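Local coordinates for protein RNA-directed RNA polymerase (Infectious pancreatic necrosis virus, PDB 3ZED) that copies RNA from an RNA template, probably existing both free and covalently attached to the viral genomic RNA, at residues 201-207 against 421-426; 193-199 against 716-721. One frame throughout, in Å; residues are numbered along the deposited sequence.

Contact 1 of 2, residues 201-207 against 421-426; sequences LEQTLPI and YLLTRG. With K (potassium ion), chain L.
The ring of Tyr421 receives Leu201 CB over the centre of one face, a CH-pi contact with CB 3.6 Å from the ring centroid, while Glu202 CG lies in plane at its edge and Leu205 O sits near the plane beside the hydroxyl. The Arg425 guanidinium has Glu202 OE2 and Thr424 OG1 in plane at its edge. This is helix-end packing in the palm family region: Tyr421 of helix 412-426 inserts where helix 194-204 gives way to loop. A chi1 of 180° swings the ring away from its own backbone N and carries Tyr421 OH to the turn, where it donates to Leu205 O at 2.6 Å from above the carbonyl plane. This buried bond ties down the first residue past the helix. Beyond the turn, Ile207 CD1 packs 3.7 Å from both Tyr421 CE2 and Arg425 CB. Gln203 faces away and gives OE1 to a potassium ion. Arg425, whose NH2 is shared with Glu195, holds one carboxylate oxygen side-on: NE meets Glu202 OE2 at 2.8 Å on the anti side, and NH2 reaches it at 3.1 Å from the same face, above the carboxylate plane, with a more bent N-H...O angle of 137°.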
loop_
_atom_site.group_PDB
_atom_site.type_symbol
_atom_site.label_atom_id
_atom_site.label_comp_id
_atom_site.label_asym_id
_atom_site.label_seq_id
_atom_site.Cartn_x
_atom_site.Cartn_y
_atom_site.Cartn_z
ATOM N N LEU B 201 -9.980 -15.740 0.064
ATOM C CA LEU B 201 -9.423 -14.712 -0.816
ATOM C C LEU B 201 -10.043 -14.764 -2.196
ATOM O O LEU B 201 -10.094 -13.741 -2.852
ATOM C CB LEU B 201 -7.892 -14.805 -0.905
ATOM C CG LEU B 201 -7.131 -14.438 0.367
ATOM C CD1 LEU B 201 -5.725 -14.984 0.338
ATOM C CD2 LEU B 201 -7.168 -12.907 0.624
ATOM N N GLU B 202 -10.564 -15.922 -2.630
ATOM C CA GLU B 202 -11.247 -15.997 -3.934
ATOM C C GLU B 202 -12.471 -15.073 -3.927
ATOM O O GLU B 202 -12.837 -14.520 -4.962
ATOM C CB GLU B 202 -11.668 -17.428 -4.241
ATOM C CG GLU B 202 -10.544 -18.309 -4.767
ATOM C CD GLU B 202 -10.936 -19.753 -5.043
ATOM O OE1 GLU B 202 -12.088 -20.135 -4.736
ATOM O OE2 GLU B 202 -10.095 -20.497 -5.596
ATOM N N GLN B 203 -13.055 -14.868 -2.732
ATOM C CA GLN B 203 -14.216 -14.024 -2.492
ATOM C C GLN B 203 -13.838 -12.573 -2.113
ATOM O O GLN B 203 -14.421 -11.643 -2.682
ATOM C CB GLN B 203 -15.119 -14.622 -1.386
ATOM C CG GLN B 203 -15.589 -16.068 -1.622
ATOM C CD GLN B 203 -16.183 -16.284 -2.999
ATOM O OE1 GLN B 203 -16.966 -15.459 -3.509
ATOM N NE2 GLN B 203 -15.808 -17.395 -3.637
ATOM N N THR B 204 -12.916 -12.379 -1.126
ATOM C CA THR B 204 -12.534 -11.050 -0.597
ATOM C C THR B 204 -11.492 -10.352 -1.469
ATOM O O THR B 204 -11.396 -9.125 -1.428
ATOM C CB THR B 204 -12.030 -11.174 0.834
ATOM O OG1 THR B 204 -10.772 -11.861 0.805
ATOM C CG2 THR B 204 -13.017 -11.922 1.738
ATOM N N LEU B 205 -10.705 -11.115 -2.231
ATOM C CA LEU B 205 -9.721 -10.542 -3.158
ATOM C C LEU B 205 -9.728 -11.334 -4.473
ATOM O O LEU B 205 -8.770 -12.058 -4.758
ATOM C CB LEU B 205 -8.304 -10.450 -2.553
ATOM C CG LEU B 205 -7.301 -9.581 -3.328
ATOM C CD1 LEU B 205 -7.443 -8.110 -2.992
ATOM C CD2 LEU B 205 -5.914 -10.013 -3.043
ATOM N N PRO B 206 -10.808 -11.233 -5.295
ATOM C CA PRO B 206 -10.823 -11.973 -6.573
ATOM C C PRO B 206 -9.719 -11.482 -7.507
ATOM O O PRO B 206 -9.488 -10.265 -7.625
ATOM C CB PRO B 206 -12.208 -11.664 -7.145
ATOM C CG PRO B 206 -12.633 -10.383 -6.491
ATOM C CD PRO B 206 -12.053 -10.457 -5.111
ATOM N N ILE B 207 -8.982 -12.427 -8.098
ATOM C CA ILE B 207 -7.892 -12.086 -9.006
ATOM C C ILE B 207 -8.040 -12.813 -10.336
ATOM O O ILE B 207 -8.646 -13.885 -10.407
ATOM C CB ILE B 207 -6.477 -12.351 -8.395
ATOM C CG1 ILE B 207 -6.255 -13.857 -8.030
ATOM C CG2 ILE B 207 -6.168 -11.385 -7.241
ATOM C CD1 ILE B 207 -4.809 -14.316 -7.744
ATOM N N TYR B 421 -1.721 -17.992 -2.611
ATOM C CA TYR B 421 -2.899 -17.545 -3.355
ATOM C C TYR B 421 -2.520 -16.984 -4.735
ATOM O O TYR B 421 -3.145 -17.355 -5.729
ATOM C CB TYR B 421 -3.679 -16.501 -2.542
ATOM C CG TYR B 421 -4.910 -15.987 -3.251
ATOM C CD1 TYR B 421 -5.988 -16.826 -3.514
ATOM C CD2 TYR B 421 -5.000 -14.662 -3.656
ATOM C CE1 TYR B 421 -7.118 -16.365 -4.185
ATOM C CE2 TYR B 421 -6.128 -14.183 -4.318
ATOM C CZ TYR B 421 -7.179 -15.042 -4.593
ATOM O OH TYR B 421 -8.300 -14.572 -5.220
ATOM N N LEU B 422 -1.479 -16.140 -4.808
ATOM C CA LEU B 422 -1.025 -15.560 -6.074
ATOM C C LEU B 422 -0.467 -16.623 -7.034
ATOM O O LEU B 422 -0.750 -16.567 -8.224
ATOM C CB LEU B 422 0.046 -14.484 -5.825
ATOM C CG LEU B 422 -0.389 -13.183 -5.083
ATOM C CD1 LEU B 422 0.800 -12.296 -4.839
ATOM C CD2 LEU B 422 -1.412 -12.380 -5.886
ATOM N N LEU B 423 0.316 -17.591 -6.521
ATOM C CA LEU B 423 0.933 -18.619 -7.366
ATOM C C LEU B 423 -0.046 -19.700 -7.806
ATOM O O LEU B 423 0.153 -20.255 -8.874
ATOM C CB LEU B 423 2.155 -19.260 -6.690
ATOM C CG LEU B 423 3.522 -18.683 -7.099
ATOM C CD1 LEU B 423 3.678 -17.220 -6.637
ATOM C CD2 LEU B 423 4.659 -19.529 -6.538
ATOM N N THR B 424 -1.113 -19.969 -7.028
ATOM C CA THR B 424 -2.094 -20.991 -7.400
ATOM C C THR B 424 -3.225 -20.381 -8.261
ATOM O O THR B 424 -3.613 -20.985 -9.243
ATOM C CB THR B 424 -2.658 -21.734 -6.153
ATOM O OG1 THR B 424 -3.258 -20.806 -5.249
ATOM C CG2 THR B 424 -1.599 -22.535 -5.408
ATOM N N ARG B 425 -3.747 -19.202 -7.899
ATOM C CA ARG B 425 -4.872 -18.594 -8.608
ATOM C C ARG B 425 -4.449 -17.598 -9.701
ATOM O O ARG B 425 -5.235 -17.353 -10.613
ATOM C CB ARG B 425 -5.839 -17.903 -7.608
ATOM C CG ARG B 425 -6.883 -18.827 -6.959
ATOM C CD ARG B 425 -6.281 -19.863 -6.019
ATOM N NE ARG B 425 -7.325 -20.656 -5.375
ATOM C CZ ARG B 425 -7.114 -21.687 -4.567
ATOM N NH1 ARG B 425 -5.877 -22.067 -4.268
ATOM N NH2 ARG B 425 -8.139 -22.345 -4.045
ATOM N N GLY B 426 -3.249 -17.036 -9.600
ATOM C CA GLY B 426 -2.760 -16.063 -10.572
ATOM C C GLY B 426 -1.824 -16.689 -11.587
ATOM O O GLY B 426 -2.176 -16.847 -12.760
HETATM K K K L . -18.614 -15.827 -5.674
HETATM O O HOH W 1 -19.629 -13.530 -6.797
#

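Contact 2 of 2, residues 193-199 against 716-721; sequences TNEQLAK and GTYKDP
Lys719 O is gripped by two donors: Thr193 OG1 at 2.8 Å and a water, also 2.8 Å from Lys719 O, that accepts from the backbone N of Glu195. Thr193, and the Glu195 N-H behind the water, sit at the start of helix 194-204, so the loop carbonyl is met by the N-cap hydroxyl directly and by a first-turn N-H through the water. Thr193 is the N-cap. Its chi1 of 65° holds OG1 over its own backbone, where it can take the N-H of Gln196 while giving its own hydrogen to Lys719 O. The side chain of Gln196 completes a capping box by accepting from Thr193 N through OE1. The other end of that amide turns to the loop: NE2 donates to Thr717 O at 3.0 Å, almost straight at 172° and in the amide plane, although it comes from above the plane of the carbonyl. Each end of the amide thus has a partner, which fixes its rotation.

One turn on, Lys199 bends at chi2 and chi3 and folds over the Tyr718 ring, CE lying 3.9 Å from the ring centroid as a CH-pi contact. The ammonium adds a cation-pi interaction at 4.9 Å from the centroid, but NZ also bonds Ser701 and Glu202. Thr717 CG2 covers the opposite face, so the ring is sandwiched between aliphatic groups. At the other end, Glu195 lays its carboxylate against Pro721 CB, while OE1 bonds Tyr420.

The loop 716-721 follows helix 706-714, which ends in a Schellman motif at Gly716, and leads into helix 724-732; the contacts of Thr193, Gln196 and Lys199 join this C-terminal family region to the first turns of helix 194-204, with Tyr420 of helix 412-426 alongside Pro721.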
loop_
_atom_site.group_PDB
_atom_site.type_symbol
_atom_site.label_atom_id
_atom_site.label_comp_id
_atom_site.label_asym_id
_atom_site.label_seq_id
_atom_site.Cartn_x
_atom_site.Cartn_y
_atom_site.Cartn_z
ATOM N N THR B 193 -5.644 -23.519 6.871
ATOM C CA THR B 193 -4.599 -24.029 5.988
ATOM C C THR B 193 -4.412 -22.955 4.882
ATOM O O THR B 193 -5.236 -22.044 4.793
ATOM C CB THR B 193 -4.965 -25.404 5.400
ATOM O OG1 THR B 193 -6.109 -25.255 4.559
ATOM C CG2 THR B 193 -5.201 -26.497 6.464
ATOM N N ASN B 194 -3.384 -23.087 4.020
ATOM C CA ASN B 194 -3.162 -22.161 2.910
ATOM C C ASN B 194 -4.339 -22.202 1.941
ATOM O O ASN B 194 -4.796 -21.152 1.495
ATOM C CB ASN B 194 -1.871 -22.488 2.177
ATOM C CG ASN B 194 -0.620 -22.041 2.886
ATOM O OD1 ASN B 194 -0.582 -21.005 3.545
ATOM N ND2 ASN B 194 0.447 -22.805 2.739
ATOM N N GLU B 195 -4.868 -23.406 1.672
ATOM C CA GLU B 195 -5.991 -23.613 0.751
ATOM C C GLU B 195 -7.292 -23.019 1.297
ATOM O O GLU B 195 -8.033 -22.412 0.528
ATOM C CB GLU B 195 -6.156 -25.107 0.394
ATOM C CG GLU B 195 -7.195 -25.396 -0.682
ATOM C CD GLU B 195 -7.055 -24.718 -2.035
ATOM O OE1 GLU B 195 -5.943 -24.253 -2.382
ATOM O OE2 GLU B 195 -8.070 -24.683 -2.769
ATOM N N GLN B 196 -7.551 -23.145 2.607
ATOM C CA GLN B 196 -8.747 -22.553 3.226
ATOM C C GLN B 196 -8.712 -21.024 3.115
ATOM O O GLN B 196 -9.736 -20.417 2.787
ATOM C CB GLN B 196 -8.895 -22.995 4.678
ATOM C CG GLN B 196 -9.416 -24.420 4.803
ATOM C CD GLN B 196 -9.405 -24.938 6.217
ATOM O OE1 GLN B 196 -8.604 -24.514 7.068
ATOM N NE2 GLN B 196 -10.273 -25.906 6.481
ATOM N N LEU B 197 -7.528 -20.414 3.323
ATOM C CA LEU B 197 -7.354 -18.968 3.162
ATOM C C LEU B 197 -7.553 -18.539 1.710
ATOM O O LEU B 197 -8.209 -17.524 1.468
ATOM C CB LEU B 197 -5.983 -18.508 3.642
ATOM C CG LEU B 197 -5.812 -18.351 5.140
ATOM C CD1 LEU B 197 -4.458 -17.816 5.425
ATOM C CD2 LEU B 197 -6.851 -17.397 5.733
ATOM N N ALA B 198 -7.033 -19.338 0.751
ATOM C CA ALA B 198 -7.170 -19.109 -0.688
ATOM C C ALA B 198 -8.647 -19.081 -1.105
ATOM O O ALA B 198 -9.030 -18.239 -1.915
ATOM C CB ALA B 198 -6.422 -20.186 -1.463
ATOM N N LYS B 199 -9.472 -19.966 -0.517
ATOM C CA LYS B 199 -10.914 -20.035 -0.776
ATOM C C LYS B 199 -11.615 -18.757 -0.269
ATOM O O LYS B 199 -12.569 -18.303 -0.896
ATOM C CB LYS B 199 -11.539 -21.293 -0.138
ATOM C CG LYS B 199 -11.085 -22.628 -0.752
ATOM C CD LYS B 199 -11.336 -22.774 -2.267
ATOM C CE LYS B 199 -12.798 -22.917 -2.616
ATOM N NZ LYS B 199 -13.006 -23.031 -4.077
ATOM N N GLY B 716 -14.530 -28.198 8.148
ATOM C CA GLY B 716 -13.252 -28.845 7.852
ATOM C C GLY B 716 -12.934 -29.051 6.381
ATOM O O GLY B 716 -12.000 -29.785 6.058
ATOM N N THR B 717 -13.698 -28.417 5.485
ATOM C CA THR B 717 -13.521 -28.501 4.027
ATOM C C THR B 717 -12.362 -27.608 3.563
ATOM O O THR B 717 -12.051 -26.610 4.223
ATOM C CB THR B 717 -14.827 -28.098 3.302
ATOM O OG1 THR B 717 -15.942 -28.630 4.019
ATOM C CG2 THR B 717 -14.881 -28.572 1.855
ATOM N N TYR B 718 -11.747 -27.975 2.407
ATOM C CA TYR B 718 -10.660 -27.275 1.701
ATOM C C TYR B 718 -9.344 -27.263 2.478
ATOM O O TYR B 718 -8.515 -26.388 2.247
ATOM C CB TYR B 718 -11.059 -25.817 1.330
ATOM C CG TYR B 718 -12.427 -25.681 0.706
ATOM C CD1 TYR B 718 -12.765 -26.388 -0.446
ATOM C CD2 TYR B 718 -13.383 -24.836 1.256
ATOM C CE1 TYR B 718 -14.026 -26.271 -1.025
ATOM C CE2 TYR B 718 -14.640 -24.687 0.671
ATOM C CZ TYR B 718 -14.958 -25.407 -0.473
ATOM O OH TYR B 718 -16.199 -25.286 -1.055
ATOM N N LYS B 719 -9.125 -28.239 3.362
ATOM C CA LYS B 719 -7.868 -28.351 4.113
ATOM C C LYS B 719 -6.693 -28.476 3.140
ATOM O O LYS B 719 -5.715 -27.728 3.242
ATOM C CB LYS B 719 -7.911 -29.534 5.099
ATOM C CG LYS B 719 -8.553 -29.133 6.418
ATOM C CD LYS B 719 -8.681 -30.291 7.390
ATOM C CE LYS B 719 -9.323 -29.839 8.680
ATOM N NZ LYS B 719 -9.753 -30.995 9.512
ATOM N N ASP B 720 -6.848 -29.343 2.137
ATOM C CA ASP B 720 -5.828 -29.567 1.121
ATOM C C ASP B 720 -6.392 -29.323 -0.275
ATOM O O ASP B 720 -7.549 -29.675 -0.524
ATOM C CB ASP B 720 -5.271 -30.988 1.238
ATOM C CG ASP B 720 -4.643 -31.263 2.582
ATOM O OD1 ASP B 720 -3.567 -30.688 2.862
ATOM O OD2 ASP B 720 -5.233 -32.044 3.364
ATOM N N PRO B 721 -5.609 -28.705 -1.197
ATOM C CA PRO B 721 -6.115 -28.524 -2.571
ATOM C C PRO B 721 -6.176 -29.863 -3.331
ATOM O O PRO B 721 -5.410 -30.785 -3.022
ATOM C CB PRO B 721 -5.095 -27.567 -3.194
ATOM C CG PRO B 721 -3.814 -27.861 -2.471
ATOM C CD PRO B 721 -4.213 -28.221 -1.063
HETATM O O HOH W 2 -3.576 -26.143 2.374
#

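The centres of contacts 1 and 2 are 12 Å apart, and both use helix 194-204: contact 2 takes its N-terminal turns, contact 1 its C-terminal end and the loop beyond. The chain runs from 193-199 through 201-207 and 421-426 before it returns at 716-721, so contact 2 closes the longer excursion. They meet directly where Arg425 NH2 forms a 2.7 Å salt bridge with Glu195 OE2, so charged groups from both contacts make one network that continues through Lys199 and Glu202. One helix thereby packs on helix 412-426 of the palm family region and also receives the C-terminal region, bringing sequence-distant parts of the polymerase together.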